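Local atomic coordinates of Rho guanyl nucleotide exchange factor (Rom2), putative (Aspergillus fumigatus Af293, PDB entry 5O51), a protein that probably acts as a guanine-nucleotide exchange factor for Rho-type GTPases, the chain described being its CNH domain, a beta-propeller. Residues K172-H184 against V192-T206. Sequence-based numbering, arbitrary orientation.
Sequences KEYYIPAESSSIH and VGCARGFEVVSLETT
Tyr-174 has its CG turned opposite the carbonyl carbon (chi1 -51°), and Val-201 has CG1 opposite its backbone N (chi1 155°). These torsions lay the ring and the CG1 methyl alongside each other, the two side chains pointing opposite ways. Tyr-174 CD2 comes to 3.6 Å from Val-201 CG1. The phenol then reaches on to the end of strand 197-202. Tyr-174 OH donates a 2.6 Å hydrogen bond to Leu-203 O. The acceptor lies at the ring edge, and the hydroxyl meets an in-plane lone pair of that carbonyl. This bond fixes the far end of the ring. The other branch of Val-201, CG2, is left for Ile-176 and packs 3.9 Å from Ile-176 CD1.

The contact joins two blades of the CNH beta-propeller. Strand 169-176 is the last strand, at one edge, of a four-stranded blade, and 180-186 is the first strand of the next. Between them, Pro-177 centres an inverse gamma turn. Arg-196 NH1 gives Pro-177 O a weak hydrogen bond.

Within the second blade, strands 180-186 and 189-194 run antiparallel. A classic beta bulge puts Ser-181 and Ser-182 across from Gly-193. Gly-193 O accepts from both of their amides, at 2.6 Å from Ser-181 N and 3.2 Å from Ser-182 N. Gly-193 N returns a nearly straight bond (171°) to Ser-182 O. Ser-182 OG passes over Gly-193 CA at 3.6 Å and bonds to Pro-230 O. On the other face, Ser-180 OG touches Val-192 CG1 and hydrogen-bonds with Ser-137 OG of the preceding blade. Ala-195 N, in the second residue of the type I turn from Cys-194 to Gly-197, donates to Glu-179 O at 2.9 Å.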
# COMPACT_ATOMS: atom_id res chain seq x y z
N LYS A 172 -2.62 0.48 21.77
CA LYS A 172 -2.66 -0.97 21.99
C LYS A 172 -1.54 -1.63 21.22
O LYS A 172 -1.11 -1.10 20.20
CB LYS A 172 -4.00 -1.57 21.50
CG LYS A 172 -5.27 -0.95 22.10
CD LYS A 172 -5.62 -1.47 23.50
CE LYS A 172 -6.57 -2.66 23.44
NZ LYS A 172 -6.81 -3.29 24.77
N GLU A 173 -1.11 -2.79 21.68
CA GLU A 173 -0.01 -3.55 21.07
C GLU A 173 -0.47 -4.99 20.89
O GLU A 173 -1.43 -5.39 21.53
CB GLU A 173 1.22 -3.48 21.97
CG GLU A 173 2.46 -4.13 21.36
CD GLU A 173 3.72 -3.89 22.17
OE1 GLU A 173 3.91 -2.77 22.71
OE2 GLU A 173 4.52 -4.83 22.25
N TYR A 174 0.16 -5.75 20.00
CA TYR A 174 -0.20 -7.16 19.75
C TYR A 174 1.03 -7.95 19.35
O TYR A 174 2.04 -7.37 18.92
CB TYR A 174 -1.30 -7.36 18.65
CG TYR A 174 -2.54 -6.52 18.85
CD1 TYR A 174 -2.50 -5.15 18.58
CD2 TYR A 174 -3.74 -7.06 19.31
CE1 TYR A 174 -3.60 -4.34 18.78
CE2 TYR A 174 -4.86 -6.26 19.51
CZ TYR A 174 -4.78 -4.89 19.24
OH TYR A 174 -5.82 -4.01 19.40
N TYR A 175 0.93 -9.26 19.48
CA TYR A 175 1.99 -10.19 19.08
C TYR A 175 1.40 -11.27 18.16
O TYR A 175 0.25 -11.66 18.32
CB TYR A 175 2.64 -10.83 20.31
CG TYR A 175 3.60 -11.94 19.91
CD1 TYR A 175 4.91 -11.63 19.54
CD2 TYR A 175 3.17 -13.28 19.83
CE1 TYR A 175 5.79 -12.63 19.13
CE2 TYR A 175 4.05 -14.29 19.41
CZ TYR A 175 5.36 -13.96 19.08
OH TYR A 175 6.26 -14.93 18.68
N ILE A 176 2.19 -11.74 17.19
CA ILE A 176 1.73 -12.70 16.16
C ILE A 176 2.90 -13.62 15.87
O ILE A 176 3.97 -13.14 15.43
CB ILE A 176 1.35 -12.01 14.80
CG1 ILE A 176 0.18 -10.99 14.93
CG2 ILE A 176 1.04 -13.06 13.70
CD1 ILE A 176 -1.20 -11.59 14.92
N PRO A 177 2.73 -14.95 16.04
CA PRO A 177 3.85 -15.87 15.77
C PRO A 177 3.95 -16.29 14.30
O PRO A 177 3.85 -17.49 14.01
CB PRO A 177 3.51 -17.08 16.68
CG PRO A 177 2.02 -17.11 16.69
CD PRO A 177 1.60 -15.65 16.69
N ALA A 178 4.15 -15.31 13.42
CA ALA A 178 4.46 -15.53 11.98
C ALA A 178 4.96 -14.27 11.23
O ALA A 178 4.70 -13.13 11.62
CB ALA A 178 3.24 -16.09 11.27
N GLU A 179 5.67 -14.49 10.13
CA GLU A 179 6.06 -13.42 9.20
C GLU A 179 4.80 -12.78 8.53
O GLU A 179 3.98 -13.51 7.96
CB GLU A 179 7.00 -13.98 8.12
CG GLU A 179 7.69 -12.91 7.25
CD GLU A 179 8.63 -13.48 6.20
OE1 GLU A 179 8.31 -14.53 5.60
OE2 GLU A 179 9.69 -12.87 5.96
N SER A 180 4.69 -11.44 8.61
CA SER A 180 3.53 -10.69 8.06
C SER A 180 3.84 -9.92 6.78
O SER A 180 4.78 -9.15 6.76
CB SER A 180 2.99 -9.71 9.08
OG SER A 180 2.44 -10.39 10.16
N SER A 181 3.03 -10.16 5.73
CA SER A 181 3.04 -9.43 4.44
C SER A 181 2.27 -8.10 4.48
O SER A 181 2.72 -7.13 3.91
CB SER A 181 2.39 -10.25 3.32
OG SER A 181 3.01 -11.50 3.11
N SER A 182 1.12 -8.04 5.14
CA SER A 182 0.24 -6.88 5.02
C SER A 182 -0.73 -6.67 6.19
O SER A 182 -0.95 -7.55 6.99
CB SER A 182 -0.58 -7.07 3.76
OG SER A 182 -1.41 -8.20 3.84
N ILE A 183 -1.38 -5.53 6.22
CA ILE A 183 -2.39 -5.26 7.24
C ILE A 183 -3.59 -4.41 6.75
O ILE A 183 -3.44 -3.46 6.04
CB ILE A 183 -1.71 -4.66 8.51
CG1 ILE A 183 -2.56 -4.89 9.74
CG2 ILE A 183 -1.40 -3.17 8.33
CD1 ILE A 183 -1.78 -4.71 11.02
N HIS A 184 -4.78 -4.77 7.18
CA HIS A 184 -6.04 -4.17 6.70
C HIS A 184 -6.97 -3.88 7.87
O HIS A 184 -7.05 -4.66 8.83
CB HIS A 184 -6.73 -5.11 5.67
CG HIS A 184 -5.82 -5.49 4.53
ND1 HIS A 184 -5.74 -4.73 3.39
CD2 HIS A 184 -4.88 -6.45 4.43
CE1 HIS A 184 -4.80 -5.24 2.61
NE2 HIS A 184 -4.26 -6.27 3.22
N VAL A 192 -4.54 -9.32 9.40
CA VAL A 192 -3.12 -9.38 9.12
C VAL A 192 -2.88 -10.48 8.11
O VAL A 192 -3.35 -11.61 8.28
CB VAL A 192 -2.28 -9.68 10.39
CG1 VAL A 192 -0.80 -9.95 10.02
CG2 VAL A 192 -2.37 -8.52 11.38
N GLY A 193 -2.10 -10.12 7.08
CA GLY A 193 -1.68 -11.05 6.02
C GLY A 193 -0.34 -11.60 6.47
O GLY A 193 0.63 -10.87 6.53
N CYS A 194 -0.32 -12.87 6.87
CA CYS A 194 0.86 -13.48 7.48
C CYS A 194 1.03 -14.79 6.75
O CYS A 194 0.14 -15.18 6.03
CB CYS A 194 0.65 -13.68 9.00
SG CYS A 194 -0.38 -15.13 9.37
N ALA A 195 2.13 -15.48 6.96
CA ALA A 195 2.42 -16.71 6.18
C ALA A 195 1.39 -17.86 6.24
O ALA A 195 1.40 -18.74 5.39
CB ALA A 195 3.79 -17.21 6.59
N ARG A 196 0.55 -17.90 7.25
CA ARG A 196 -0.47 -18.96 7.39
C ARG A 196 -1.81 -18.57 6.78
O ARG A 196 -2.71 -19.42 6.61
CB ARG A 196 -0.68 -19.31 8.86
CG ARG A 196 0.42 -20.18 9.48
CD ARG A 196 0.01 -20.67 10.87
NE ARG A 196 -0.73 -19.63 11.62
CZ ARG A 196 -0.24 -18.83 12.58
NH1 ARG A 196 1.02 -18.90 13.01
NH2 ARG A 196 -1.06 -17.94 13.15
N GLY A 197 -1.95 -17.28 6.50
CA GLY A 197 -3.13 -16.71 5.85
C GLY A 197 -3.52 -15.37 6.47
O GLY A 197 -2.82 -14.77 7.31
N PHE A 198 -4.67 -14.91 6.05
CA PHE A 198 -5.31 -13.80 6.71
C PHE A 198 -5.81 -14.19 8.13
O PHE A 198 -6.67 -15.05 8.27
CB PHE A 198 -6.46 -13.34 5.81
CG PHE A 198 -6.02 -12.53 4.58
CD1 PHE A 198 -5.33 -11.32 4.71
CD2 PHE A 198 -6.40 -12.93 3.29
CE1 PHE A 198 -4.99 -10.59 3.58
CE2 PHE A 198 -6.09 -12.17 2.15
CZ PHE A 198 -5.38 -11.00 2.31
N GLU A 199 -5.28 -13.55 9.18
CA GLU A 199 -5.72 -13.82 10.55
C GLU A 199 -6.32 -12.55 11.16
O GLU A 199 -5.68 -11.49 11.23
CB GLU A 199 -4.58 -14.36 11.44
CG GLU A 199 -3.76 -15.54 10.86
CD GLU A 199 -4.39 -16.93 10.99
OE1 GLU A 199 -5.21 -17.17 11.90
OE2 GLU A 199 -4.03 -17.82 10.17
N VAL A 200 -7.56 -12.67 11.61
CA VAL A 200 -8.33 -11.54 12.13
C VAL A 200 -8.04 -11.37 13.63
O VAL A 200 -8.01 -12.34 14.36
CB VAL A 200 -9.81 -11.79 11.87
CG1 VAL A 200 -10.67 -10.62 12.30
CG2 VAL A 200 -10.02 -12.09 10.39
N VAL A 201 -7.82 -10.13 14.05
CA VAL A 201 -7.31 -9.79 15.40
C VAL A 201 -8.14 -8.65 15.97
O VAL A 201 -8.36 -7.63 15.31
CB VAL A 201 -5.81 -9.40 15.35
CG1 VAL A 201 -5.39 -8.49 16.51
CG2 VAL A 201 -4.98 -10.67 15.37
N SER A 202 -8.57 -8.82 17.20
CA SER A 202 -9.58 -7.96 17.78
C SER A 202 -8.95 -6.71 18.39
O SER A 202 -8.05 -6.84 19.21
CB SER A 202 -10.30 -8.76 18.85
OG SER A 202 -11.43 -8.10 19.39
N LEU A 203 -9.41 -5.52 18.00
CA LEU A 203 -8.85 -4.26 18.55
C LEU A 203 -9.02 -4.12 20.09
O LEU A 203 -8.03 -4.22 20.82
CB LEU A 203 -9.34 -3.01 17.77
CG LEU A 203 -8.58 -2.66 16.46
CD1 LEU A 203 -9.34 -1.78 15.48
CD2 LEU A 203 -7.26 -2.00 16.80
N GLU A 204 -10.25 -3.89 20.59
CA GLU A 204 -10.56 -4.13 22.03
C GLU A 204 -10.80 -5.64 22.17
O GLU A 204 -11.13 -6.29 21.19
CB GLU A 204 -11.75 -3.28 22.55
CG GLU A 204 -13.08 -3.98 22.86
CD GLU A 204 -13.82 -4.55 21.65
OE1 GLU A 204 -13.39 -4.29 20.50
OE2 GLU A 204 -14.84 -5.27 21.83
N THR A 205 -10.63 -6.18 23.38
CA THR A 205 -10.55 -7.65 23.61
C THR A 205 -9.51 -8.42 22.77
O THR A 205 -8.86 -7.86 21.89
CB THR A 205 -11.94 -8.41 23.54
OG1 THR A 205 -11.74 -9.74 23.05
CG2 THR A 205 -13.00 -7.77 22.65
N THR A 206 -9.35 -9.71 23.12
CA THR A 206 -8.76 -10.77 22.25
C THR A 206 -7.33 -10.38 21.71
O THR A 206 -6.91 -9.24 21.91
CB THR A 206 -9.80 -11.26 21.17
OG1 THR A 206 -10.80 -10.27 20.95
CG2 THR A 206 -10.60 -12.52 21.59